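Local structure of tryptase inhibitor (2UUY) at residues B[13-18]-B[33-38]; B[20-25]-B[41-46]. The protein probably inhibits serine proteases through a Kunitz-type domain, the chain here being that part of a longer tick protein. All blocks are in the same frame, centred on the assembly; numbering follows the deposited sequence.

Overall arrangement
From the N terminus the chain runs through a long irregular stretch to 13-18, then into strand 19-25, turns back along strand 28-34, leaves it through 33-38 and continues through helix 43-47 to the C terminus. Contact 1 closes a loop around most of this two-stranded antiparallel hairpin, tying the segment that enters it to the one that leaves it. Contact 2 starts on strand 19-25, inside that loop, and closes on 41-46, outside it, so the two closures cross rather than nest. Their centres are about 14 Å apart, yet they touch: R21 NE probably donates a hydrogen bond to G38 O. Contact 1 lies where the domain meets another protein; contact 2 packs the helix on the hairpin.

Contact 1: B[13-18]-B[33-38]; sequences GLCKAR and EGCYTG
The disulfide C15–C35 joins two differently turned cysteines: C35 SG stands anti to its backbone N (chi1 -179°), while C15 SG sits between its own N and carbonyl carbon (chi1 87°), and the sulfurs bond at 2.1 Å. Beside it, G13 N gives C35 O a weak, bent hydrogen bond of 3.1 Å. A side chain on G13 would run into that same oxygen. Water 1 bridges the backbones nearby, donating to G13 O and accepting from C35 N at 2.8 Å. The chain makes an inverse gamma turn at C35, closed by the weak bond from Y36 N to G34 O. At the other end, R18 and E33 lie side by side, their guanidinium and carboxylate planes 17° apart, with NH1 of R18 2.9 Å from OE1 of E33 in a salt bridge. An alanine at R18 would probably leave E33 OE1 without this charged mate and open a gap beside E33 CB. R18 NH2 hydrogen-bonds to the backbone of another protein, and K16 NZ to a polar side chain there, consistent with a Kunitz-type inhibitory loop pinned by its disulfide. Loop 13-18 leads into strand 19-25, F19 pairs with G34 ending strand 28-34, and Y36 touches P10 and K12.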
ATOM      1  N   GLY B  13      -2.391   9.715   9.048  1.00 10.91           N
ATOM      2  CA  GLY B  13      -3.324   9.458   7.979  1.00 10.99           C
ATOM      3  C   GLY B  13      -3.854   8.051   8.048  1.00  9.02           C
ATOM      4  O   GLY B  13      -3.164   7.114   8.562  1.00 10.95           O
ATOM      5  N   LEU B  14      -5.073   7.846   7.537  1.00  9.62           N
ATOM      6  CA  LEU B  14      -5.698   6.517   7.464  1.00  8.23           C
ATOM      7  C   LEU B  14      -5.136   5.684   6.365  1.00  7.29           C
ATOM      8  O   LEU B  14      -5.229   4.465   6.465  1.00  6.81           O
ATOM      9  CB  LEU B  14      -7.236   6.617   7.301  1.00  9.75           C
ATOM     10  CG  LEU B  14      -8.003   7.470   8.290  1.00 12.72           C
ATOM     11  CD1 LEU B  14      -9.467   7.410   7.931  1.00 16.77           C
ATOM     12  CD2 LEU B  14      -7.663   6.995   9.678  1.00 16.41           C
ATOM     13  N   CYS B  15      -4.605   6.281   5.303  1.00  6.33           N
ATOM     14  CA  CYS B  15      -4.020   5.494   4.237  1.00  6.42           C
ATOM     15  C   CYS B  15      -2.817   4.714   4.748  1.00  5.95           C
ATOM     16  O   CYS B  15      -2.244   5.046   5.774  1.00  6.52           O
ATOM     17  CB  CYS B  15      -3.640   6.372   3.026  1.00  6.72           C
ATOM     18  SG  CYS B  15      -1.997   7.165   3.008  1.00  9.45           S
ATOM     19  N   LYS B  16      -2.427   3.706   3.981  1.00  6.56           N
ATOM     20  CA  LYS B  16      -1.353   2.809   4.386  1.00  5.93           C
ATOM     21  C   LYS B  16      -0.051   2.962   3.592  1.00  6.32           C
ATOM     22  O   LYS B  16       0.740   2.022   3.478  1.00  6.13           O
ATOM     23  CB  LYS B  16      -1.852   1.374   4.492  1.00  6.17           C
ATOM     24  CG  LYS B  16      -2.807   1.202   5.666  1.00  6.11           C
ATOM     25  CD  LYS B  16      -3.439  -0.142   5.722  1.00  6.21           C
ATOM     26  CE  LYS B  16      -4.380  -0.233   6.891  1.00  5.87           C
ATOM     27  NZ  LYS B  16      -5.127  -1.541   6.905  1.00  6.21           N
ATOM     28  N   ALA B  17       0.242   4.187   3.148  1.00  6.23           N
ATOM     29  CA  ALA B  17       1.566   4.504   2.595  1.00  6.62           C
ATOM     30  C   ALA B  17       2.552   4.664   3.737  1.00  6.79           C
ATOM     31  O   ALA B  17       2.173   4.947   4.874  1.00  7.49           O
ATOM     32  CB  ALA B  17       1.514   5.800   1.784  1.00  7.75           C
ATOM     33  N   ARG B  18       3.841   4.495   3.427  1.00  6.49           N
ATOM     34  CA  ARG B  18       4.919   4.895   4.338  1.00  7.08           C
ATOM     35  C   ARG B  18       5.783   5.936   3.656  1.00  6.85           C
ATOM     36  O   ARG B  18       6.857   5.639   3.146  1.00  7.74           O
ATOM     37  CB  ARG B  18       5.727   3.670   4.796  1.00  7.48           C
ATOM     38  CG  ARG B  18       6.682   3.985   5.948  1.00  9.84           C
ATOM     39  CD  ARG B  18       7.993   4.593   5.612  1.00 15.46           C
ATOM     40  NE  ARG B  18       8.801   3.722   4.749  1.00 16.16           N
ATOM     41  CZ  ARG B  18       9.690   2.809   5.172  1.00 16.83           C
ATOM     42  NH1 ARG B  18       9.925   2.589   6.461  1.00 21.00           N
ATOM     43  NH2 ARG B  18      10.362   2.089   4.297  1.00 15.62           N
ATOM     44  N   GLU B  33       7.143   8.618   9.640  1.00  9.50           N
ATOM     45  CA  GLU B  33       7.022   7.598   8.593  1.00  9.70           C
ATOM     46  C   GLU B  33       5.607   7.047   8.616  1.00  8.31           C
ATOM     47  O   GLU B  33       5.174   6.498   9.654  1.00  9.42           O
ATOM     48  CB  GLU B  33       7.991   6.469   8.866  1.00 11.04           C
ATOM     49  CG  GLU B  33       9.453   6.813   8.755  1.00 15.37           C
ATOM     50  CD  GLU B  33      10.262   5.612   9.200  1.00 21.59           C
ATOM     51  OE1 GLU B  33      10.517   4.755   8.355  1.00 22.83           O
ATOM     52  OE2 GLU B  33      10.540   5.456  10.411  1.00 23.78           O
ATOM     53  N   GLY B  34       4.875   7.194   7.518  1.00  7.87           N
ATOM     54  CA  GLY B  34       3.489   6.756   7.487  1.00  8.38           C
ATOM     55  C   GLY B  34       2.728   7.573   6.481  1.00  7.21           C
ATOM     56  O   GLY B  34       3.288   8.081   5.510  1.00  8.03           O
ATOM     57  N   CYS B  35       1.412   7.661   6.678  1.00  8.00           N
ATOM     58  CA  CYS B  35       0.550   8.350   5.726  1.00  8.64           C
ATOM     59  C   CYS B  35       0.466   9.812   6.078  1.00  9.06           C
ATOM     60  O   CYS B  35      -0.525  10.306   6.618  1.00 10.78           O
ATOM     61  CB  CYS B  35      -0.862   7.723   5.762  1.00  9.85           C
ATOM     62  SG  CYS B  35      -1.982   8.501   4.589  1.00  9.42           S
ATOM     63  N   TYR B  36       1.539  10.498   5.785  1.00  7.94           N
ATOM     64  CA  TYR B  36       1.697  11.908   6.151  1.00  8.58           C
ATOM     65  C   TYR B  36       1.885  12.684   4.884  1.00  9.94           C
ATOM     66  O   TYR B  36       2.775  12.346   4.101  1.00 10.34           O
ATOM     67  CB  TYR B  36       2.914  12.091   7.057  1.00  9.35           C
ATOM     68  CG  TYR B  36       2.813  11.430   8.378  1.00  8.53           C
ATOM     69  CD1 TYR B  36       2.014  11.955   9.393  1.00 10.15           C
ATOM     70  CD2 TYR B  36       3.513  10.267   8.635  1.00  8.51           C
ATOM     71  CE1 TYR B  36       1.934  11.326  10.609  1.00  9.78           C
ATOM     72  CE2 TYR B  36       3.453   9.661   9.862  1.00  9.62           C
ATOM     73  CZ  TYR B  36       2.675  10.207  10.856  1.00  9.73           C
ATOM     74  OH  TYR B  36       2.629   9.604  12.086  1.00 11.42           O
ATOM     75  N   THR B  37       1.081  13.744   4.733  1.00 11.20           N
ATOM     76  CA  THR B  37       1.143  14.658   3.599  1.00 13.00           C
ATOM     77  C   THR B  37       1.691  16.025   3.994  1.00 12.31           C
ATOM     78  O   THR B  37       2.055  16.812   3.110  1.00 14.76           O
ATOM     79  CB  THR B  37      -0.268  14.888   2.962  1.00 14.85           C
ATOM     80  OG1 THR B  37      -1.160  15.400   3.948  1.00 19.37           O
ATOM     81  CG2 THR B  37      -0.841  13.609   2.402  1.00 16.22           C
ATOM     82  N   GLY B  38       1.752  16.323   5.278  1.00 11.32           N
ATOM     83  CA  GLY B  38       2.274  17.598   5.749  1.00 10.96           C
ATOM     84  C   GLY B  38       3.773  17.573   5.917  1.00  9.87           C
ATOM     85  O   GLY B  38       4.485  16.686   5.435  1.00  9.68           O
TER
HETATM   86  O   HOH W   1      -0.163   7.143   8.922  1.00 11.82           O

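Contact 2: B[20-25]-B[41-46]; sequences TRYYCM and SRMGEC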
ATOM      1  N   THR B  20       8.149   9.309   4.047  1.00  7.74           N
ATOM      2  CA  THR B  20       9.054   9.894   5.026  1.00  8.22           C
ATOM      3  C   THR B  20       8.892  11.404   4.967  1.00  7.81           C
ATOM      4  O   THR B  20       9.152  12.015   3.935  1.00  8.94           O
ATOM      5  CB  THR B  20      10.515   9.502   4.733  1.00  9.65           C
ATOM      6  OG1 THR B  20      10.628   8.085   4.824  1.00 11.63           O
ATOM      7  CG2 THR B  20      11.467  10.173   5.717  1.00 11.59           C
ATOM      8  N   ARG B  21       8.426  11.995   6.063  1.00  8.51           N
ATOM      9  CA  ARG B  21       8.225  13.453   6.129  1.00  8.68           C
ATOM     10  C   ARG B  21       8.918  14.003   7.347  1.00  9.19           C
ATOM     11  O   ARG B  21       9.051  13.338   8.356  1.00 10.64           O
ATOM     12  CB  ARG B  21       6.740  13.790   6.244  1.00  9.72           C
ATOM     13  CG  ARG B  21       5.863  13.154   5.217  1.00 12.29           C
ATOM     14  CD  ARG B  21       6.170  13.598   3.844  1.00 12.79           C
ATOM     15  NE  ARG B  21       5.890  15.013   3.669  1.00 12.28           N
ATOM     16  CZ  ARG B  21       6.046  15.662   2.538  1.00 12.94           C
ATOM     17  NH1 ARG B  21       6.539  15.041   1.490  1.00 14.30           N
ATOM     18  NH2 ARG B  21       5.732  16.951   2.468  1.00 14.69           N
ATOM     19  N   TYR B  22       9.333  15.262   7.269  1.00  8.27           N
ATOM     20  CA  TYR B  22       9.981  15.940   8.378  1.00  8.73           C
ATOM     21  C   TYR B  22       9.072  17.052   8.856  1.00  8.80           C
ATOM     22  O   TYR B  22       8.655  17.882   8.072  1.00  9.38           O
ATOM     23  CB  TYR B  22      11.345  16.488   7.923  1.00  9.76           C
ATOM     24  CG  TYR B  22      12.266  15.399   7.427  1.00 11.09           C
ATOM     25  CD1 TYR B  22      13.026  14.666   8.308  1.00 13.34           C
ATOM     26  CD2 TYR B  22      12.321  15.073   6.085  1.00 11.15           C
ATOM     27  CE1 TYR B  22      13.847  13.637   7.863  1.00 15.10           C
ATOM     28  CE2 TYR B  22      13.154  14.087   5.644  1.00 12.11           C
ATOM     29  CZ  TYR B  22      13.889  13.351   6.550  1.00 14.42           C
ATOM     30  OH  TYR B  22      14.685  12.308   6.062  1.00 18.45           O
ATOM     31  N   TYR B  23       8.743  17.030  10.147  1.00  8.43           N
ATOM     32  CA  TYR B  23       7.857  18.020  10.748  1.00  8.41           C
ATOM     33  C   TYR B  23       8.578  18.731  11.877  1.00  9.40           C
ATOM     34  O   TYR B  23       9.297  18.130  12.670  1.00  9.01           O
ATOM     35  CB  TYR B  23       6.626  17.340  11.342  1.00  9.10           C
ATOM     36  CG  TYR B  23       5.553  16.875  10.406  1.00  8.67           C
ATOM     37  CD1 TYR B  23       4.392  17.592  10.283  1.00  9.86           C
ATOM     38  CD2 TYR B  23       5.651  15.658   9.740  1.00  9.02           C
ATOM     39  CE1 TYR B  23       3.353  17.148   9.510  1.00 10.97           C
ATOM     40  CE2 TYR B  23       4.603  15.194   8.965  1.00  8.97           C
ATOM     41  CZ  TYR B  23       3.475  15.936   8.846  1.00  9.40           C
ATOM     42  OH  TYR B  23       2.432  15.432   8.095  1.00 10.96           O
ATOM     43  N   CYS B  24       8.332  20.018  11.966  1.00  9.16           N
ATOM     44  CA  CYS B  24       8.840  20.805  13.067  1.00  9.27           C
ATOM     45  C   CYS B  24       8.042  20.565  14.327  1.00  9.54           C
ATOM     46  O   CYS B  24       6.823  20.853  14.360  1.00 11.28           O
ATOM     47  CB  CYS B  24       8.739  22.280  12.687  1.00  9.46           C
ATOM     48  SG  CYS B  24       9.327  23.385  13.985  1.00 10.73           S
ATOM     49  N   MET B  25       8.707  20.015  15.336  1.00 10.28           N
ATOM     50  CA  MET B  25       8.098  19.708  16.624  0.50 11.56           C
ATOM     51  C   MET B  25       8.768  20.587  17.669  1.00 11.80           C
ATOM     52  O   MET B  25       9.766  20.214  18.258  1.00 14.10           O
ATOM     53  CB  MET B  25       8.289  18.225  16.977  0.50 12.56           C
ATOM     54  CG  MET B  25       7.834  17.223  15.920  0.50 15.06           C
ATOM     55  SD  MET B  25       6.158  17.431  15.281  0.50 20.56           S
ATOM     56  CE  MET B  25       5.201  17.916  16.692  0.50 19.94           C
ATOM     57  N   SER B  41       9.417  17.159   2.600  1.00  9.94           N
ATOM     58  CA  SER B  41      10.117  15.933   2.174  1.00 10.19           C
ATOM     59  C   SER B  41      11.596  16.007   2.417  1.00  9.98           C
ATOM     60  O   SER B  41      12.231  14.957   2.440  1.00 10.78           O
ATOM     61  CB  SER B  41       9.865  15.560   0.723  1.00 12.21           C
ATOM     62  OG  SER B  41      10.275  16.583  -0.121  1.00 15.22           O
ATOM     63  N   ARG B  42      12.161  17.212   2.571  1.00  9.23           N
ATOM     64  CA  ARG B  42      13.583  17.368   2.832  1.00  8.66           C
ATOM     65  C   ARG B  42      13.765  17.911   4.244  1.00  8.43           C
ATOM     66  O   ARG B  42      13.136  18.891   4.633  1.00  8.62           O
ATOM     67  CB  ARG B  42      14.233  18.314   1.821  1.00  9.09           C
ATOM     68  CG  ARG B  42      14.660  17.649   0.511  1.00 12.54           C
ATOM     69  CD  ARG B  42      13.547  17.398  -0.486  1.00 16.21           C
ATOM     70  NE  ARG B  42      12.883  18.662  -0.826  1.00 17.81           N
ATOM     71  CZ  ARG B  42      13.214  19.479  -1.829  1.00 20.58           C
ATOM     72  NH1 ARG B  42      14.186  19.174  -2.682  1.00 20.15           N
ATOM     73  NH2 ARG B  42      12.534  20.615  -1.973  1.00 22.17           N
ATOM     74  N   MET B  43      14.643  17.279   5.011  1.00  8.52           N
ATOM     75  CA  MET B  43      14.973  17.717   6.349  1.00  9.03           C
ATOM     76  C   MET B  43      15.412  19.174   6.388  1.00  8.90           C
ATOM     77  O   MET B  43      14.983  19.931   7.273  1.00  9.05           O
ATOM     78  CB  MET B  43      16.051  16.812   6.942  1.00 10.15           C
ATOM     79  CG  MET B  43      16.542  17.261   8.285  1.00 12.51           C
ATOM     80  SD  MET B  43      15.309  17.324   9.574  1.00 17.59           S
ATOM     81  CE  MET B  43      15.497  15.768  10.408  1.00 22.28           C
ATOM     82  N   GLY B  44      16.240  19.598   5.442  1.00  8.80           N
ATOM     83  CA  GLY B  44      16.756  20.958   5.491  1.00  9.04           C
ATOM     84  C   GLY B  44      15.695  21.994   5.257  1.00  9.20           C
ATOM     85  O   GLY B  44      15.784  23.114   5.774  1.00  9.68           O
ATOM     86  N   GLU B  45      14.671  21.655   4.476  1.00  8.97           N
ATOM     87  CA  GLU B  45      13.574  22.582   4.262  1.00  9.43           C
ATOM     88  C   GLU B  45      12.742  22.693   5.542  1.00  8.89           C
ATOM     89  O   GLU B  45      12.269  23.778   5.865  1.00  9.57           O
ATOM     90  CB  GLU B  45      12.740  22.168   3.050  1.00 10.80           C
ATOM     91  CG  GLU B  45      13.532  22.286   1.762  1.00 14.84           C
ATOM     92  CD  GLU B  45      13.948  23.725   1.482  1.00 17.33           C
ATOM     93  OE1 GLU B  45      13.089  24.536   1.064  1.00 23.28           O
ATOM     94  OE2 GLU B  45      15.122  24.058   1.754  1.00 22.25           O
ATOM     95  N   CYS B  46      12.524  21.589   6.261  1.00  8.76           N
ATOM     96  CA  CYS B  46      11.884  21.677   7.565  1.00  8.60           C
ATOM     97  C   CYS B  46      12.719  22.519   8.519  1.00  8.65           C
ATOM     98  O   CYS B  46      12.199  23.409   9.189  1.00  9.29           O
ATOM     99  CB  CYS B  46      11.684  20.258   8.116  1.00  8.73           C
ATOM    100  SG  CYS B  46      10.770  20.221   9.668  1.00  9.90           S
TER
HETATM  101  O   HOH W   2      11.286  12.404   2.331  1.00 10.47           O
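Y22 is the bump, with M43 over one face of its ring and S41 at the edge. CB of M43 sits over the middle of the ring, 3.8 Å from the centroid and only 6° off the normal, a CH-pi contact. From there the bent M43 chain crosses the tyrosine at about a right angle and brings its methyl CE to 3.4 Å from Y22 CD1; the sulfur makes a more oblique Met-aromatic contact. The carbonyl of S41 meets the ring edge, its O 3.4 Å from Y22 CE2, so the turn before the helix and its first residue together line the hollow. A second bump is C46: with SG anti to its backbone N (chi1 -175°), the sulfur settles against the strand backbone, 3.4 Å from C24 N, while its CB backs onto Y22 CB. Toward the strand's start, S41 N lies over one face of the R21 guanidinium, displaced toward its rim; R21 NE is hydrogen-bonded to G38 O. The two cysteines form their disulfides elsewhere, C24 with C50 and C46 with C29. No direct hydrogen bond spans the segments; water 2, donating to T20 O and S41 O, bridges them, so helix 43-47 rests on the hairpin here chiefly through apolar and sulfur packing.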